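Local coordinates for beta-galactosidase (PDB 3TTY), which catalyses the hydrolysis of terminal beta-linked galactose from beta-galactosides, working as a glycoside hydrolase with a TIM-barrel domain, at residues A[319-324]-A[369-374]; A[355-358]-A[363-366]. All coordinates share one frame; numbering follows the deposited sequence.

Interaction 1: residues A[319-324]-A[369-374]; sequences NSAKRP and HTRVFR
Arg371 crosses to 319-324 because its CG stands anti to the backbone N (chi1 -165°) and its chain then bends at chi3 (127°), which carries the guanidinium from the first turn of helix 371-386 to the backbone of Lys322. There NH2 of Arg371 donates to Lys322 O, which lies at the guanidinium edge, near its plane. The N-H...O angle is 145°, but the modelled 2.4 Å between NH2 and that oxygen is too short to be taken literally. The ring of Pro324 meets the arginine crosswise, at about a right angle, with Pro324 CD 3.9 Å from Arg371 NH2 and Pro324 CG 4.1 Å from Arg371 NE. Ala321 CB, directed toward the helix segment, lies 4.3 Å from Arg371 NH1, obliquely to the guanidinium. The other nitrogens are held too: NE pairs with Glu375, and NH1 with Glu516 of the second subunit.

Arg323 turns the other way and folds back on its own segment, gripping Ala321 O side-on with two nitrogens, NH2 at 2.9 Å and NE at 3.2 Å from that oxygen. Both reach the oxygen from the same face of the carbonyl plane, and the oxygen lies nearly in the guanidinium plane. This leaves Arg323 placed to form salt bridges with Asp518 and Asp564 of the second subunit, while the Lys322 chain leads away from the helix, its NZ hydrogen-bonded to Thr309 O. Here the start of the helix after the eighth strand of a TIM barrel meets the loop after its seventh, at an interface with the trimerisation domain of a neighbouring subunit.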
loop_
_atom_site.group_PDB
_atom_site.type_symbol
_atom_site.label_atom_id
_atom_site.label_comp_id
_atom_site.label_asym_id
_atom_site.label_seq_id
_atom_site.Cartn_x
_atom_site.Cartn_y
_atom_site.Cartn_z
ATOM N N ASN A 319 2.120 7.600 20.452
ATOM C CA ASN A 319 1.883 8.705 21.381
ATOM C C ASN A 319 2.912 8.681 22.494
ATOM O O ASN A 319 2.605 8.272 23.612
ATOM C CB ASN A 319 0.496 8.620 22.030
ATOM C CG ASN A 319 -0.650 8.900 21.061
ATOM O OD1 ASN A 319 -1.806 9.026 21.494
ATOM N ND2 ASN A 319 -0.349 8.978 19.753
ATOM N N SER A 320 4.132 9.102 22.196
ATOM C CA SER A 320 5.175 9.153 23.206
ATOM C C SER A 320 5.073 10.442 24.019
ATOM O O SER A 320 4.755 11.512 23.491
ATOM C CB SER A 320 6.555 9.011 22.546
ATOM O OG SER A 320 6.723 9.992 21.529
ATOM N N ALA A 321 5.314 10.332 25.317
ATOM C CA ALA A 321 5.246 11.493 26.198
ATOM C C ALA A 321 6.462 12.381 25.946
ATOM O O ALA A 321 7.525 11.883 25.564
ATOM C CB ALA A 321 5.206 11.038 27.654
ATOM N N LYS A 322 6.295 13.691 26.108
ATOM C CA LYS A 322 7.436 14.600 26.183
ATOM C C LYS A 322 8.101 14.356 27.530
ATOM O O LYS A 322 7.453 14.501 28.566
ATOM C CB LYS A 322 6.976 16.067 26.099
ATOM C CG LYS A 322 6.458 16.491 24.731
ATOM C CD LYS A 322 5.972 17.951 24.676
ATOM C CE LYS A 322 5.651 18.368 23.229
ATOM N NZ LYS A 322 5.159 19.780 23.049
ATOM N N ARG A 323 9.379 13.980 27.527
ATOM C CA ARG A 323 10.086 13.724 28.777
ATOM C C ARG A 323 10.171 15.009 29.599
ATOM O O ARG A 323 10.006 16.110 29.070
ATOM C CB ARG A 323 11.511 13.179 28.538
ATOM C CG ARG A 323 11.679 12.109 27.475
ATOM C CD ARG A 323 11.173 10.729 27.838
ATOM N NE ARG A 323 9.897 10.479 27.188
ATOM C CZ ARG A 323 9.393 9.278 26.906
ATOM N NH1 ARG A 323 10.057 8.177 27.202
ATOM N NH2 ARG A 323 8.208 9.187 26.310
ATOM N N PRO A 324 10.437 14.873 30.906
ATOM C CA PRO A 324 10.513 16.029 31.803
ATOM C C PRO A 324 11.353 17.168 31.230
ATOM O O PRO A 324 12.485 16.934 30.825
ATOM C CB PRO A 324 11.191 15.446 33.050
ATOM C CG PRO A 324 10.747 14.032 33.071
ATOM C CD PRO A 324 10.629 13.601 31.628
ATOM N N HIS A 369 -2.531 18.243 40.142
ATOM C CA HIS A 369 -1.462 17.478 40.780
ATOM C C HIS A 369 -0.964 16.403 39.841
ATOM O O HIS A 369 -1.226 15.208 40.015
ATOM C CB HIS A 369 -1.930 16.927 42.128
ATOM C CG HIS A 369 -2.488 17.992 43.022
ATOM N ND1 HIS A 369 -1.692 18.943 43.627
ATOM C CD2 HIS A 369 -3.763 18.296 43.359
ATOM C CE1 HIS A 369 -2.451 19.767 44.326
ATOM N NE2 HIS A 369 -3.713 19.399 44.175
ATOM N N THR A 370 -0.232 16.859 38.837
ATOM C CA THR A 370 0.198 15.994 37.764
ATOM C C THR A 370 1.514 16.510 37.190
ATOM O O THR A 370 1.819 17.701 37.266
ATOM C CB THR A 370 -0.875 15.932 36.674
ATOM O OG1 THR A 370 -0.828 14.656 36.037
ATOM C CG2 THR A 370 -0.665 17.018 35.658
ATOM N N ARG A 371 2.307 15.599 36.643
ATOM C CA ARG A 371 3.583 15.953 36.044
ATOM C C ARG A 371 3.389 17.019 34.947
ATOM O O ARG A 371 4.021 18.080 34.969
ATOM C CB ARG A 371 4.214 14.688 35.471
ATOM C CG ARG A 371 5.667 14.782 35.130
ATOM C CD ARG A 371 5.986 13.747 34.068
ATOM N NE ARG A 371 6.624 14.447 32.982
ATOM C CZ ARG A 371 6.372 14.273 31.694
ATOM N NH1 ARG A 371 5.502 13.363 31.272
ATOM N NH2 ARG A 371 7.038 15.016 30.830
ATOM N N VAL A 372 2.490 16.735 34.008
ATOM C CA VAL A 372 2.189 17.664 32.926
ATOM C C VAL A 372 1.759 19.045 33.422
ATOM O O VAL A 372 2.244 20.067 32.926
ATOM C CB VAL A 372 1.109 17.101 31.962
ATOM C CG1 VAL A 372 0.600 18.200 31.045
ATOM C CG2 VAL A 372 1.680 15.951 31.148
ATOM N N PHE A 373 0.857 19.086 34.401
ATOM C CA PHE A 373 0.377 20.373 34.885
ATOM C C PHE A 373 1.498 21.189 35.518
ATOM O O PHE A 373 1.607 22.393 35.273
ATOM C CB PHE A 373 -0.788 20.232 35.857
ATOM C CG PHE A 373 -1.416 21.541 36.212
ATOM C CD1 PHE A 373 -2.593 21.951 35.603
ATOM C CD2 PHE A 373 -0.803 22.391 37.123
ATOM C CE1 PHE A 373 -3.163 23.174 35.915
ATOM C CE2 PHE A 373 -1.371 23.615 37.439
ATOM C CZ PHE A 373 -2.551 24.005 36.832
ATOM N N ARG A 374 2.331 20.537 36.326
ATOM C CA ARG A 374 3.410 21.232 37.015
ATOM C C ARG A 374 4.397 21.846 36.041
ATOM O O ARG A 374 4.878 22.963 36.256
ATOM C CB ARG A 374 4.137 20.283 37.970
ATOM C CG ARG A 374 3.233 19.732 39.065
ATOM C CD ARG A 374 3.974 18.730 39.920
ATOM N NE ARG A 374 3.063 18.035 40.822
ATOM C CZ ARG A 374 2.822 16.731 40.769
ATOM N NH1 ARG A 374 3.443 15.982 39.867
ATOM N NH2 ARG A 374 1.978 16.177 41.631
#

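Interaction 2: residues A[355-358]-A[363-366]. With GLA (alpha-D-galactopyranose), chain H.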
loop_
_atom_site.group_PDB
_atom_site.type_symbol
_atom_site.label_atom_id
_atom_site.label_comp_id
_atom_site.label_asym_id
_atom_site.label_seq_id
_atom_site.Cartn_x
_atom_site.Cartn_y
_atom_site.Cartn_z
ATOM N N GLU A 355 -9.889 13.035 19.616
ATOM C CA GLU A 355 -8.781 13.699 20.295
ATOM C C GLU A 355 -8.719 13.498 21.823
ATOM O O GLU A 355 -7.900 14.104 22.504
ATOM C CB GLU A 355 -8.690 15.178 19.859
ATOM C CG GLU A 355 -8.256 15.292 18.375
ATOM C CD GLU A 355 -8.046 16.723 17.877
ATOM O OE1 GLU A 355 -7.267 16.906 16.907
ATOM O OE2 GLU A 355 -8.671 17.657 18.427
ATOM N N LYS A 356 -9.546 12.606 22.360
ATOM C CA LYS A 356 -9.562 12.412 23.810
ATOM C C LYS A 356 -8.210 11.978 24.396
ATOM O O LYS A 356 -7.998 12.116 25.602
ATOM C CB LYS A 356 -10.655 11.434 24.214
ATOM C CG LYS A 356 -10.535 10.054 23.567
ATOM C CD LYS A 356 -11.827 9.269 23.770
ATOM C CE LYS A 356 -11.733 7.879 23.175
ATOM N NZ LYS A 356 -12.086 7.859 21.741
ATOM N N TYR A 357 -7.309 11.447 23.558
ATOM C CA TYR A 357 -5.974 11.049 24.018
ATOM C C TYR A 357 -4.932 12.018 23.498
ATOM O O TYR A 357 -3.742 11.721 23.482
ATOM C CB TYR A 357 -5.644 9.574 23.682
ATOM C CG TYR A 357 -6.740 8.708 24.196
ATOM C CD1 TYR A 357 -7.261 8.932 25.462
ATOM C CD2 TYR A 357 -7.339 7.745 23.399
ATOM C CE1 TYR A 357 -8.314 8.201 25.935
ATOM C CE2 TYR A 357 -8.394 7.004 23.873
ATOM C CZ TYR A 357 -8.880 7.238 25.146
ATOM O OH TYR A 357 -9.951 6.519 25.636
ATOM N N HIS A 358 -5.401 13.187 23.071
ATOM C CA HIS A 358 -4.522 14.341 22.918
ATOM C C HIS A 358 -4.276 14.975 24.296
ATOM O O HIS A 358 -5.197 15.110 25.111
ATOM C CB HIS A 358 -5.111 15.376 21.947
ATOM C CG HIS A 358 -4.098 16.347 21.415
ATOM N ND1 HIS A 358 -3.544 17.347 22.187
ATOM C CD2 HIS A 358 -3.531 16.464 20.189
ATOM C CE1 HIS A 358 -2.681 18.038 21.461
ATOM N NE2 HIS A 358 -2.650 17.519 20.247
ATOM N N GLU A 363 -6.188 17.410 32.520
ATOM C CA GLU A 363 -6.435 16.143 31.845
ATOM C C GLU A 363 -7.559 15.339 32.491
ATOM O O GLU A 363 -8.379 15.915 33.208
ATOM C CB GLU A 363 -5.115 15.399 31.613
ATOM C CG GLU A 363 -4.221 16.249 30.686
ATOM C CD GLU A 363 -2.892 15.615 30.302
ATOM O OE1 GLU A 363 -2.710 15.288 29.107
ATOM O OE2 GLU A 363 -2.001 15.499 31.176
ATOM N N HIS A 364 -7.663 14.048 32.188
ATOM C CA HIS A 364 -8.862 13.307 32.581
ATOM C C HIS A 364 -9.018 13.171 34.097
ATOM O O HIS A 364 -10.135 13.075 34.588
ATOM C CB HIS A 364 -8.951 11.943 31.874
ATOM C CG HIS A 364 -9.148 12.049 30.389
ATOM N ND1 HIS A 364 -8.544 11.193 29.493
ATOM C CD2 HIS A 364 -9.865 12.925 29.646
ATOM C CE1 HIS A 364 -8.884 11.533 28.263
ATOM N NE2 HIS A 364 -9.688 12.580 28.328
ATOM N N VAL A 365 -7.903 13.173 34.826
ATOM C CA VAL A 365 -7.947 13.180 36.289
ATOM C C VAL A 365 -8.654 14.418 36.817
ATOM O O VAL A 365 -9.209 14.394 37.903
ATOM C CB VAL A 365 -6.550 13.224 36.924
ATOM C CG1 VAL A 365 -6.601 12.513 38.287
ATOM C CG2 VAL A 365 -5.526 12.622 36.008
ATOM N N GLY A 366 -8.557 15.521 36.076
ATOM C CA GLY A 366 -9.271 16.734 36.419
ATOM C C GLY A 366 -8.702 17.575 37.550
ATOM O O GLY A 366 -9.442 18.299 38.191
HETATM C C1 GLA H . -4.172 20.901 14.812
HETATM C C2 GLA H . -5.568 21.543 15.006
HETATM C C3 GLA H . -6.089 21.422 16.449
HETATM C C4 GLA H . -5.910 19.977 16.887
HETATM C C5 GLA H . -4.449 19.560 16.689
HETATM C C6 GLA H . -4.278 18.128 17.210
HETATM O O1 GLA H . -3.075 21.605 15.422
HETATM O O2 GLA H . -5.536 22.913 14.640
HETATM O O3 GLA H . -7.484 21.759 16.546
HETATM O O4 GLA H . -6.745 19.194 16.043
HETATM O O5 GLA H . -4.146 19.564 15.290
HETATM O O6 GLA H . -2.888 17.837 17.406
#
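The rings of Tyr357 and His364 meet obliquely, with CE1 of Tyr357 4.1 Å from CE1 of His364; the two side chains cross at about a right angle. One face of the Tyr357 ring is covered by Lys356 CG, 3.5 Å above the ring plane and over its centre. At the edge of the imidazole the model sets Lys356 O doubtfully close to CE1, and this oxygen makes no hydrogen bond to His364, whose nitrogens look elsewhere: NE2 to Ser350 O, and ND1 to the hydroxyl of Tyr502 of the second subunit. The tyrosine hydroxyl likewise bonds to Tyr462 of that subunit.

Residues 355-358 form a type I beta turn, closed by His358 N to Glu355 O at 2.7 Å, in the loop after the last strand of the TIM barrel, at the end of the barrel where galactose binds. The turn presents Glu355 and His358 to the sugar. GLA O4 donates to Glu355 OE1 across 2.5 Å, and the same carboxylate oxygen is hydrogen-bonded to Trp315 NE1. With Glu355 replaced by alanine, O4 and the Trp315 indole would probably lose their shared acceptor, and a gap would be likely to open beside the sugar. His358, its CG anti to the backbone N (chi1 -162°), brings the edge of its ring to the sugar's exocyclic arm: NE2 lies 2.9 Å from GLA O6, a weak bond bent to 120°, while the ring meets Phe345 edge-to-face.

In the fold
From the N terminus the chain passes through the first seven strands of the barrel before reaching 319-324, in the loop after strand 303-307. It then runs through helix 326-336 and strand 339-344 into a long loop. Within that loop, interaction 2 joins 355-358 to 363-366 across four intervening residues. Interaction 1 closes only later, when 369-374 begins helix 371-386, so the small loop is nested inside the larger one. Their centres lie 12 Å apart, and they touch where Val372 CB packs 3.6 Å from Glu363 OE2. Interaction 1 ties the loop after the seventh strand to the start of helix 371-386, while interaction 2 folds the loop after the eighth strand on itself; both reach the second subunit.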